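Local coordinates for TPR repeat-containing protein (PDB 3U4T), which is of unknown function but, as a tetratricopeptide repeat protein, probably serves as a helical scaffold that binds other proteins or peptides, at residues F145-Q150 with S164-V168. The protein carries 1 engineered substitution. Residues are numbered along the deposited sequence; the frame is centred on the assembly and turned at random.
Sequences FYELGQ and SFVKV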
ATOM      1  N   PHE A 145      -0.540   4.402  -9.091  1.00 32.86           N
ATOM      2  CA  PHE A 145       0.722   4.669  -9.764  1.00 42.64           C
ATOM      3  C   PHE A 145       1.952   4.441  -8.883  1.00 41.43           C
ATOM      4  O   PHE A 145       3.036   4.141  -9.391  1.00 42.87           O
ATOM      5  CB  PHE A 145       0.724   6.088 -10.321  1.00 36.25           C
ATOM      6  CG  PHE A 145      -0.206   6.281 -11.484  1.00 41.90           C
ATOM      7  CD1 PHE A 145      -1.290   7.149 -11.389  1.00 40.30           C
ATOM      8  CD2 PHE A 145       0.022   5.621 -12.682  1.00 37.04           C
ATOM      9  CE1 PHE A 145      -2.127   7.363 -12.468  1.00 35.86           C
ATOM     10  CE2 PHE A 145      -0.810   5.826 -13.771  1.00 41.87           C
ATOM     11  CZ  PHE A 145      -1.888   6.700 -13.663  1.00 35.34           C
ATOM     12  N   TYR A 146       1.780   4.576  -7.571  1.00 28.37           N
ATOM     13  CA  TYR A 146       2.875   4.377  -6.624  1.00 31.25           C
ATOM     14  C   TYR A 146       3.241   2.886  -6.523  1.00 31.06           C
ATOM     15  O   TYR A 146       4.423   2.508  -6.548  1.00 29.54           O
ATOM     16  CB  TYR A 146       2.467   4.897  -5.247  1.00 30.65           C
ATOM     17  CG  TYR A 146       3.496   4.661  -4.164  1.00 29.48           C
ATOM     18  CD1 TYR A 146       3.127   4.135  -2.928  1.00 36.74           C
ATOM     19  CD2 TYR A 146       4.837   4.983  -4.367  1.00 31.15           C
ATOM     20  CE1 TYR A 146       4.070   3.930  -1.918  1.00 45.62           C
ATOM     21  CE2 TYR A 146       5.785   4.785  -3.360  1.00 43.02           C
ATOM     22  CZ  TYR A 146       5.394   4.257  -2.142  1.00 50.01           C
ATOM     23  OH  TYR A 146       6.331   4.055  -1.155  1.00 62.31           O
ATOM     24  N   GLU A 147       2.211   2.049  -6.411  1.00 34.95           N
ATOM     25  CA  GLU A 147       2.390   0.609  -6.316  1.00 37.89           C
ATOM     26  C   GLU A 147       2.789  -0.002  -7.645  1.00 36.65           C
ATOM     27  O   GLU A 147       3.466  -1.026  -7.685  1.00 30.95           O
ATOM     28  CB  GLU A 147       1.110  -0.046  -5.792  1.00 27.51           C
ATOM     29  CG  GLU A 147       1.070  -0.111  -4.271  1.00 36.02           C
ATOM     30  CD  GLU A 147      -0.328  -0.248  -3.725  1.00 51.93           C
ATOM     31  OE1 GLU A 147      -1.263  -0.466  -4.530  1.00 51.01           O
ATOM     32  OE2 GLU A 147      -0.490  -0.139  -2.489  1.00 50.19           O
ATOM     33  N   LEU A 148       2.376   0.630  -8.737  1.00 23.81           N
ATOM     34  CA  LEU A 148       2.726   0.121 -10.042  1.00 26.33           C
ATOM     35  C   LEU A 148       4.191   0.437 -10.297  1.00 35.05           C
ATOM     36  O   LEU A 148       4.934  -0.409 -10.802  1.00 32.00           O
ATOM     37  CB  LEU A 148       1.828   0.744 -11.115  1.00 24.09           C
ATOM     38  CG  LEU A 148       2.101   0.360 -12.578  1.00 33.71           C
ATOM     39  CD1 LEU A 148       2.195  -1.152 -12.755  1.00 25.73           C
ATOM     40  CD2 LEU A 148       0.991   0.934 -13.434  1.00 33.60           C
ATOM     41  N   GLY A 149       4.617   1.643  -9.921  1.00 41.85           N
ATOM     42  CA  GLY A 149       6.010   2.031 -10.116  1.00 31.72           C
ATOM     43  C   GLY A 149       6.969   1.119  -9.364  1.00 29.75           C
ATOM     44  O   GLY A 149       8.049   0.753  -9.864  1.00 16.97           O
ATOM     45  N   GLN A 150       6.570   0.748  -8.153  1.00 33.21           N
ATOM     46  CA  GLN A 150       7.375  -0.134  -7.339  1.00 28.76           C
ATOM     47  C   GLN A 150       7.465  -1.493  -8.017  1.00 41.53           C
ATOM     48  O   GLN A 150       8.518  -2.132  -8.005  1.00 41.66           O
ATOM     49  CB  GLN A 150       6.757  -0.294  -5.957  1.00 21.74           C
ATOM     50  CG  GLN A 150       6.790   0.967  -5.119  1.00 33.03           C
ATOM     51  CD  GLN A 150       6.216   0.731  -3.748  1.00 32.84           C
ATOM     52  OE1 GLN A 150       5.012   0.574  -3.587  1.00 43.22           O
ATOM     53  NE2 GLN A 150       7.081   0.678  -2.749  1.00 24.47           N
ATOM     54  N   SER A 164       6.065   6.258 -13.993  1.00 32.65           N
ATOM     55  CA  SER A 164       4.953   5.971 -13.107  1.00 33.97           C
ATOM     56  C   SER A 164       5.091   6.809 -11.840  1.00 45.17           C
ATOM     57  O   SER A 164       4.095   7.201 -11.236  1.00 50.82           O
ATOM     58  CB  SER A 164       4.927   4.472 -12.781  1.00 37.04           C
ATOM     59  OG  SER A 164       3.902   4.163 -11.855  1.00 52.50           O
ATOM     60  N   PHE A 165       6.324   7.086 -11.425  1.00 37.68           N
ATOM     61  CA  PHE A 165       6.518   7.907 -10.235  1.00 36.83           C
ATOM     62  C   PHE A 165       6.281   9.371 -10.604  1.00 40.14           C
ATOM     63  O   PHE A 165       5.847  10.168  -9.772  1.00 32.10           O
ATOM     64  CB  PHE A 165       7.924   7.711  -9.651  1.00 38.03           C
ATOM     65  CG  PHE A 165       8.150   6.346  -9.067  1.00 35.91           C
ATOM     66  CD1 PHE A 165       7.203   5.774  -8.207  1.00 27.38           C
ATOM     67  CD2 PHE A 165       9.295   5.617  -9.388  1.00 29.67           C
ATOM     68  CE1 PHE A 165       7.406   4.494  -7.677  1.00 27.41           C
ATOM     69  CE2 PHE A 165       9.502   4.345  -8.865  1.00 36.56           C
ATOM     70  CZ  PHE A 165       8.557   3.782  -8.014  1.00 36.63           C
ATOM     71  N   VAL A 166       6.575   9.722 -11.856  1.00 34.36           N
ATOM     72  CA  VAL A 166       6.337  11.080 -12.335  1.00 35.40           C
ATOM     73  C   VAL A 166       4.837  11.338 -12.237  1.00 32.40           C
ATOM     74  O   VAL A 166       4.408  12.461 -12.011  1.00 43.04           O
ATOM     75  CB  VAL A 166       6.751  11.257 -13.808  1.00 48.89           C
ATOM     76  CG1 VAL A 166       6.131  12.524 -14.365  1.00 51.19           C
ATOM     77  CG2 VAL A 166       8.261  11.329 -13.921  1.00 47.35           C
ATOM     78  N   LYS A 167       4.046  10.284 -12.421  1.00 32.52           N
ATOM     79  CA  LYS A 167       2.593  10.388 -12.340  1.00 39.78           C
ATOM     80  C   LYS A 167       2.127  10.624 -10.920  1.00 32.76           C
ATOM     81  O   LYS A 167       1.148  11.345 -10.699  1.00 45.99           O
ATOM     82  CB  LYS A 167       1.922   9.118 -12.869  1.00 36.19           C
ATOM     83  CG  LYS A 167       1.713   9.081 -14.365  1.00 41.95           C
ATOM     84  CD  LYS A 167       0.635  10.071 -14.783  1.00 50.27           C
ATOM     85  CE  LYS A 167       0.312   9.919 -16.259  1.00 65.19           C
ATOM     86  NZ  LYS A 167      -0.820  10.784 -16.668  1.00 69.21           N
ATOM     87  N   VAL A 168       2.801  10.003  -9.952  1.00 26.65           N
ATOM     88  CA  VAL A 168       2.418  10.199  -8.556  1.00 23.99           C
ATOM     89  C   VAL A 168       2.622  11.681  -8.233  1.00 38.52           C
ATOM     90  O   VAL A 168       1.796  12.317  -7.585  1.00 42.23           O
ATOM     91  CB  VAL A 168       3.273   9.336  -7.607  1.00 37.70           C
ATOM     92  CG1 VAL A 168       2.929   9.646  -6.150  1.00 34.61           C
ATOM     93  CG2 VAL A 168       3.020   7.865  -7.889  1.00 38.87           C
TER
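Two donors grip the carbonyl oxygen of Phe145: Gly149 N of its own helix at 3.0 Å, and the hydroxyl of Ser164, whose OG lies 2.6 Å from Phe145 O. Standing anti to its backbone nitrogen (chi1 177°), the hydroxyl comes in the carbonyl plane on a lone pair, with a C=O...OG angle of 133°. Beside this bond, Gly149 lets the helices come close, its CA 5.1 Å from Ser164 CA; a side chain here would collide with the Phe165 ring, whose CZ comes to 3.4 Å from Gly149 C. Replacing Phe165 with an alanine would probably open a gap beside the Gly149 backbone and take a neighbour from the Tyr146 ring. Farther along, Val168 CG2 packs against the Tyr146 backbone, and Lys167 CB sits over one face of the Phe145 ring, a CH-pi contact 4.0 Å from the centroid. Trp181 of helix 176-189 meets the rings of both Tyr146 and Phe165, tying the pair to the next helix. Segments 145-150 and 164-168 run nearly antiparallel, at 158°, and illustrate how a tetratricopeptide repeat closes its helix pair: a small residue permits close approach and aromatic rings fill the flanks, while here a buried hydroxyl adds a bond to a main-chain carbonyl.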